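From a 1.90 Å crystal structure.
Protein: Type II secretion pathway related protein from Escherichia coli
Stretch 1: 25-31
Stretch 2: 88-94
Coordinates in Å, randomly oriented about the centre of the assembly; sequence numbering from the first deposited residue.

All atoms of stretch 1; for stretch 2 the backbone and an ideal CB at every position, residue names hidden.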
# COMPACT_ATOMS: atom_id res chain seq x y z
N ASN A 25 10.93 -3.90 -8.09
CA ASN A 25 10.73 -4.33 -9.45
C ASN A 25 9.37 -4.94 -9.78
O ASN A 25 9.25 -5.67 -10.75
CB ASN A 25 11.87 -5.27 -9.86
CG ASN A 25 13.18 -4.54 -10.00
OD1 ASN A 25 13.24 -3.50 -10.66
ND2 ASN A 25 14.22 -5.05 -9.36
N ARG A 26 8.32 -4.58 -9.03
CA ARG A 26 6.99 -5.16 -9.26
C ARG A 26 6.25 -4.38 -10.33
O ARG A 26 5.30 -3.64 -10.07
CB ARG A 26 6.17 -5.28 -7.97
CG ARG A 26 6.72 -6.30 -7.02
CD ARG A 26 6.60 -7.75 -7.52
NE ARG A 26 5.25 -8.16 -7.89
CZ ARG A 26 4.39 -8.85 -7.14
NH1 ARG A 26 4.69 -9.22 -5.90
NH2 ARG A 26 3.23 -9.21 -7.66
N SER A 27 6.70 -4.63 -11.56
CA SER A 27 6.16 -4.05 -12.77
C SER A 27 4.71 -4.47 -13.08
O SER A 27 4.06 -3.85 -13.92
CB SER A 27 7.03 -4.52 -13.91
OG SER A 27 7.15 -5.94 -13.89
N ASP A 28 4.26 -5.55 -12.45
CA ASP A 28 2.95 -6.11 -12.70
C ASP A 28 1.86 -5.41 -11.93
O ASP A 28 0.67 -5.56 -12.25
CB ASP A 28 2.92 -7.61 -12.36
CG ASP A 28 3.42 -7.90 -10.95
OD1 ASP A 28 4.47 -7.35 -10.51
OD2 ASP A 28 2.76 -8.73 -10.27
N LEU A 29 2.23 -4.65 -10.91
CA LEU A 29 1.23 -4.01 -10.05
C LEU A 29 0.62 -2.77 -10.71
O LEU A 29 1.30 -2.07 -11.46
CB LEU A 29 1.85 -3.69 -8.68
CG LEU A 29 2.31 -4.95 -7.96
CD1 LEU A 29 2.95 -4.60 -6.60
CD2 LEU A 29 1.14 -5.97 -7.81
N PRO A 30 -0.68 -2.50 -10.46
CA PRO A 30 -1.31 -1.34 -11.09
C PRO A 30 -0.74 -0.01 -10.63
O PRO A 30 0.03 0.03 -9.67
CB PRO A 30 -2.79 -1.44 -10.68
CG PRO A 30 -2.93 -2.69 -9.91
CD PRO A 30 -1.61 -3.25 -9.60
N ASP A 31 -1.14 1.07 -11.29
CA ASP A 31 -0.64 2.40 -10.96
C ASP A 31 -1.25 2.93 -9.66
O ASP A 31 -2.18 2.32 -9.11
CB ASP A 31 -0.84 3.39 -12.13
CG ASP A 31 -2.30 3.51 -12.58
OD1 ASP A 31 -3.22 3.51 -11.72
OD2 ASP A 31 -2.54 3.65 -13.80
N UNK A 88 -3.81 -8.39 -0.87
CA UNK A 88 -4.12 -7.09 -1.48
C UNK A 88 -3.81 -7.09 -2.98
O UNK A 88 -4.60 -6.58 -3.77
CB UNK A 88 -3.33 -5.98 -0.79
N UNK A 89 -2.68 -7.67 -3.36
CA UNK A 89 -2.29 -7.74 -4.78
C UNK A 89 -3.33 -8.54 -5.59
O UNK A 89 -3.59 -8.21 -6.74
CB UNK A 89 -0.91 -8.38 -4.92
N UNK A 90 -3.93 -9.55 -4.97
CA UNK A 90 -5.07 -10.28 -5.58
C UNK A 90 -6.28 -9.42 -5.87
O UNK A 90 -6.95 -9.60 -6.89
CB UNK A 90 -5.50 -11.42 -4.66
N UNK A 91 -6.57 -8.48 -4.98
CA UNK A 91 -7.62 -7.48 -5.20
C UNK A 91 -7.23 -6.47 -6.28
O UNK A 91 -8.06 -6.05 -7.09
CB UNK A 91 -7.93 -6.75 -3.89
N UNK A 92 -5.95 -6.10 -6.28
CA UNK A 92 -5.41 -5.16 -7.26
C UNK A 92 -5.52 -5.69 -8.68
O UNK A 92 -5.94 -4.98 -9.59
CB UNK A 92 -3.95 -4.85 -6.94
N UNK A 93 -5.12 -6.95 -8.87
CA UNK A 93 -5.07 -7.56 -10.20
C UNK A 93 -6.42 -8.17 -10.62
O UNK A 93 -6.61 -8.48 -11.80
CB UNK A 93 -3.99 -8.64 -10.23
N UNK A 94 -7.35 -8.32 -9.67
CA UNK A 94 -8.65 -8.93 -9.94
C UNK A 94 -9.40 -8.21 -11.06
O UNK A 94 -9.90 -8.86 -11.99
OXT UNK A 94 -9.52 -6.98 -11.05
CB UNK A 94 -9.50 -8.94 -8.67

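Position 88 already lies within a helix that begins earlier in the chain; backbone angles from 88 to 92 stay near -60/-40, and the hydrogen bond from 92 N to 88 O confirms the helical repeat. Stretch 1 has no regular structure; it offers the apolar Leu29 and Pro30, flanked by the charged side chains of Arg26 and Asp28. Each position can therefore be judged by where its ideal CB lies relative to these groups.

At position 88 nothing of stretch 1 lies within 5.5 Å of the ideal CB, so this contact places no demand on the side chain. The residue is Phe88, and Phe88 CD2 comes no nearer than 7.4 Å, to Leu29 CD1.

Position 89 faces stretch 1 directly. Its CA-to-CB bond points toward stretch 1, and the ideal CB sits 4.3 Å from Leu29 CD2 and 5.0 Å from Arg26 NH2. The methyl favours an apolar side chain such as Val, Ile, Leu or Met; the nearby guanidinium could also accommodate an acidic one, although Asp28 already engages it through Arg26 NE to Asp28 OD1 (2.9 Å) and the salt bridge from Arg26 NH2 to Asp28 OD2 (2.7 Å). The deposited residue is Ile89. Its CG2 packs 3.5 Å from Leu29 CD2, while CD1 reaches 3.7 Å from Arg26 NH1, approaching the guanidinium obliquely.

Positions 90 and 91 have no atom of stretch 1 within 5.5 Å of their ideal CB atoms, so many residues would fit. They are Gly90, with ordinary helical angles of -60/-38, and Glu91, whose side chain is out of reach of stretch 1 and bonds elsewhere in the structure.

At position 92 the ideal CB points toward stretch 1, 3.8 Å from Pro30 CG and 5.3 Å from Leu29 CD2. With only carbon nearby, an aliphatic residue suits, and Ala, Leu or Met are all plausible. Leu92 is found: its CB meets Pro30 CG at 3.8 Å, so the closest contact is made at the root of the side chain.

Position 93 points sideways, and its ideal CB has no neighbour in stretch 1 within 5.5 Å. A short side chain would miss the turn, whereas a longer one could bend onto it; an aliphatic chain could pack on Pro30, and a basic one could approach the Asp28 carboxylate. Leu93, with chi1 m and chi2 t, brings CD2 to 4.1 Å from Pro30 CD and 3.4 Å from Asp28 O, the latter without a hydrogen bond.

Position 94 carries the terminal carboxylate and has no contact with stretch 1, leaving the choice open. It is Ala94, poorly ordered.

Stretch 2 88-94: FIGELLA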
# COMPACT_ATOMS: atom_id res chain seq x y z
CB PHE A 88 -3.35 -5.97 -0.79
CG PHE A 88 -3.69 -4.58 -1.30
CD1 PHE A 88 -4.98 -4.07 -1.18
CD2 PHE A 88 -2.70 -3.77 -1.86
CE1 PHE A 88 -5.30 -2.79 -1.65
CE2 PHE A 88 -3.01 -2.48 -2.32
CZ PHE A 88 -4.32 -1.99 -2.21
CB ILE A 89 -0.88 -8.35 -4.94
CG1 ILE A 89 0.18 -7.41 -4.32
CG2 ILE A 89 -0.57 -8.63 -6.41
CD1 ILE A 89 1.58 -8.00 -4.24
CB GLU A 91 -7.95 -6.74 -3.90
CG GLU A 91 -8.57 -7.64 -2.83
CD GLU A 91 -9.92 -8.19 -3.26
OE1 GLU A 91 -10.88 -7.40 -3.38
OE2 GLU A 91 -10.02 -9.43 -3.48
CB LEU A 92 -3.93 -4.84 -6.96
CG LEU A 92 -3.65 -3.94 -5.76
CD1 LEU A 92 -2.14 -3.71 -5.60
CD2 LEU A 92 -4.38 -2.61 -5.89
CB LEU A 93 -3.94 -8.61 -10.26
CG LEU A 93 -2.50 -8.10 -10.04
CD1 LEU A 93 -1.48 -9.23 -10.03
CD2 LEU A 93 -2.12 -7.06 -11.08
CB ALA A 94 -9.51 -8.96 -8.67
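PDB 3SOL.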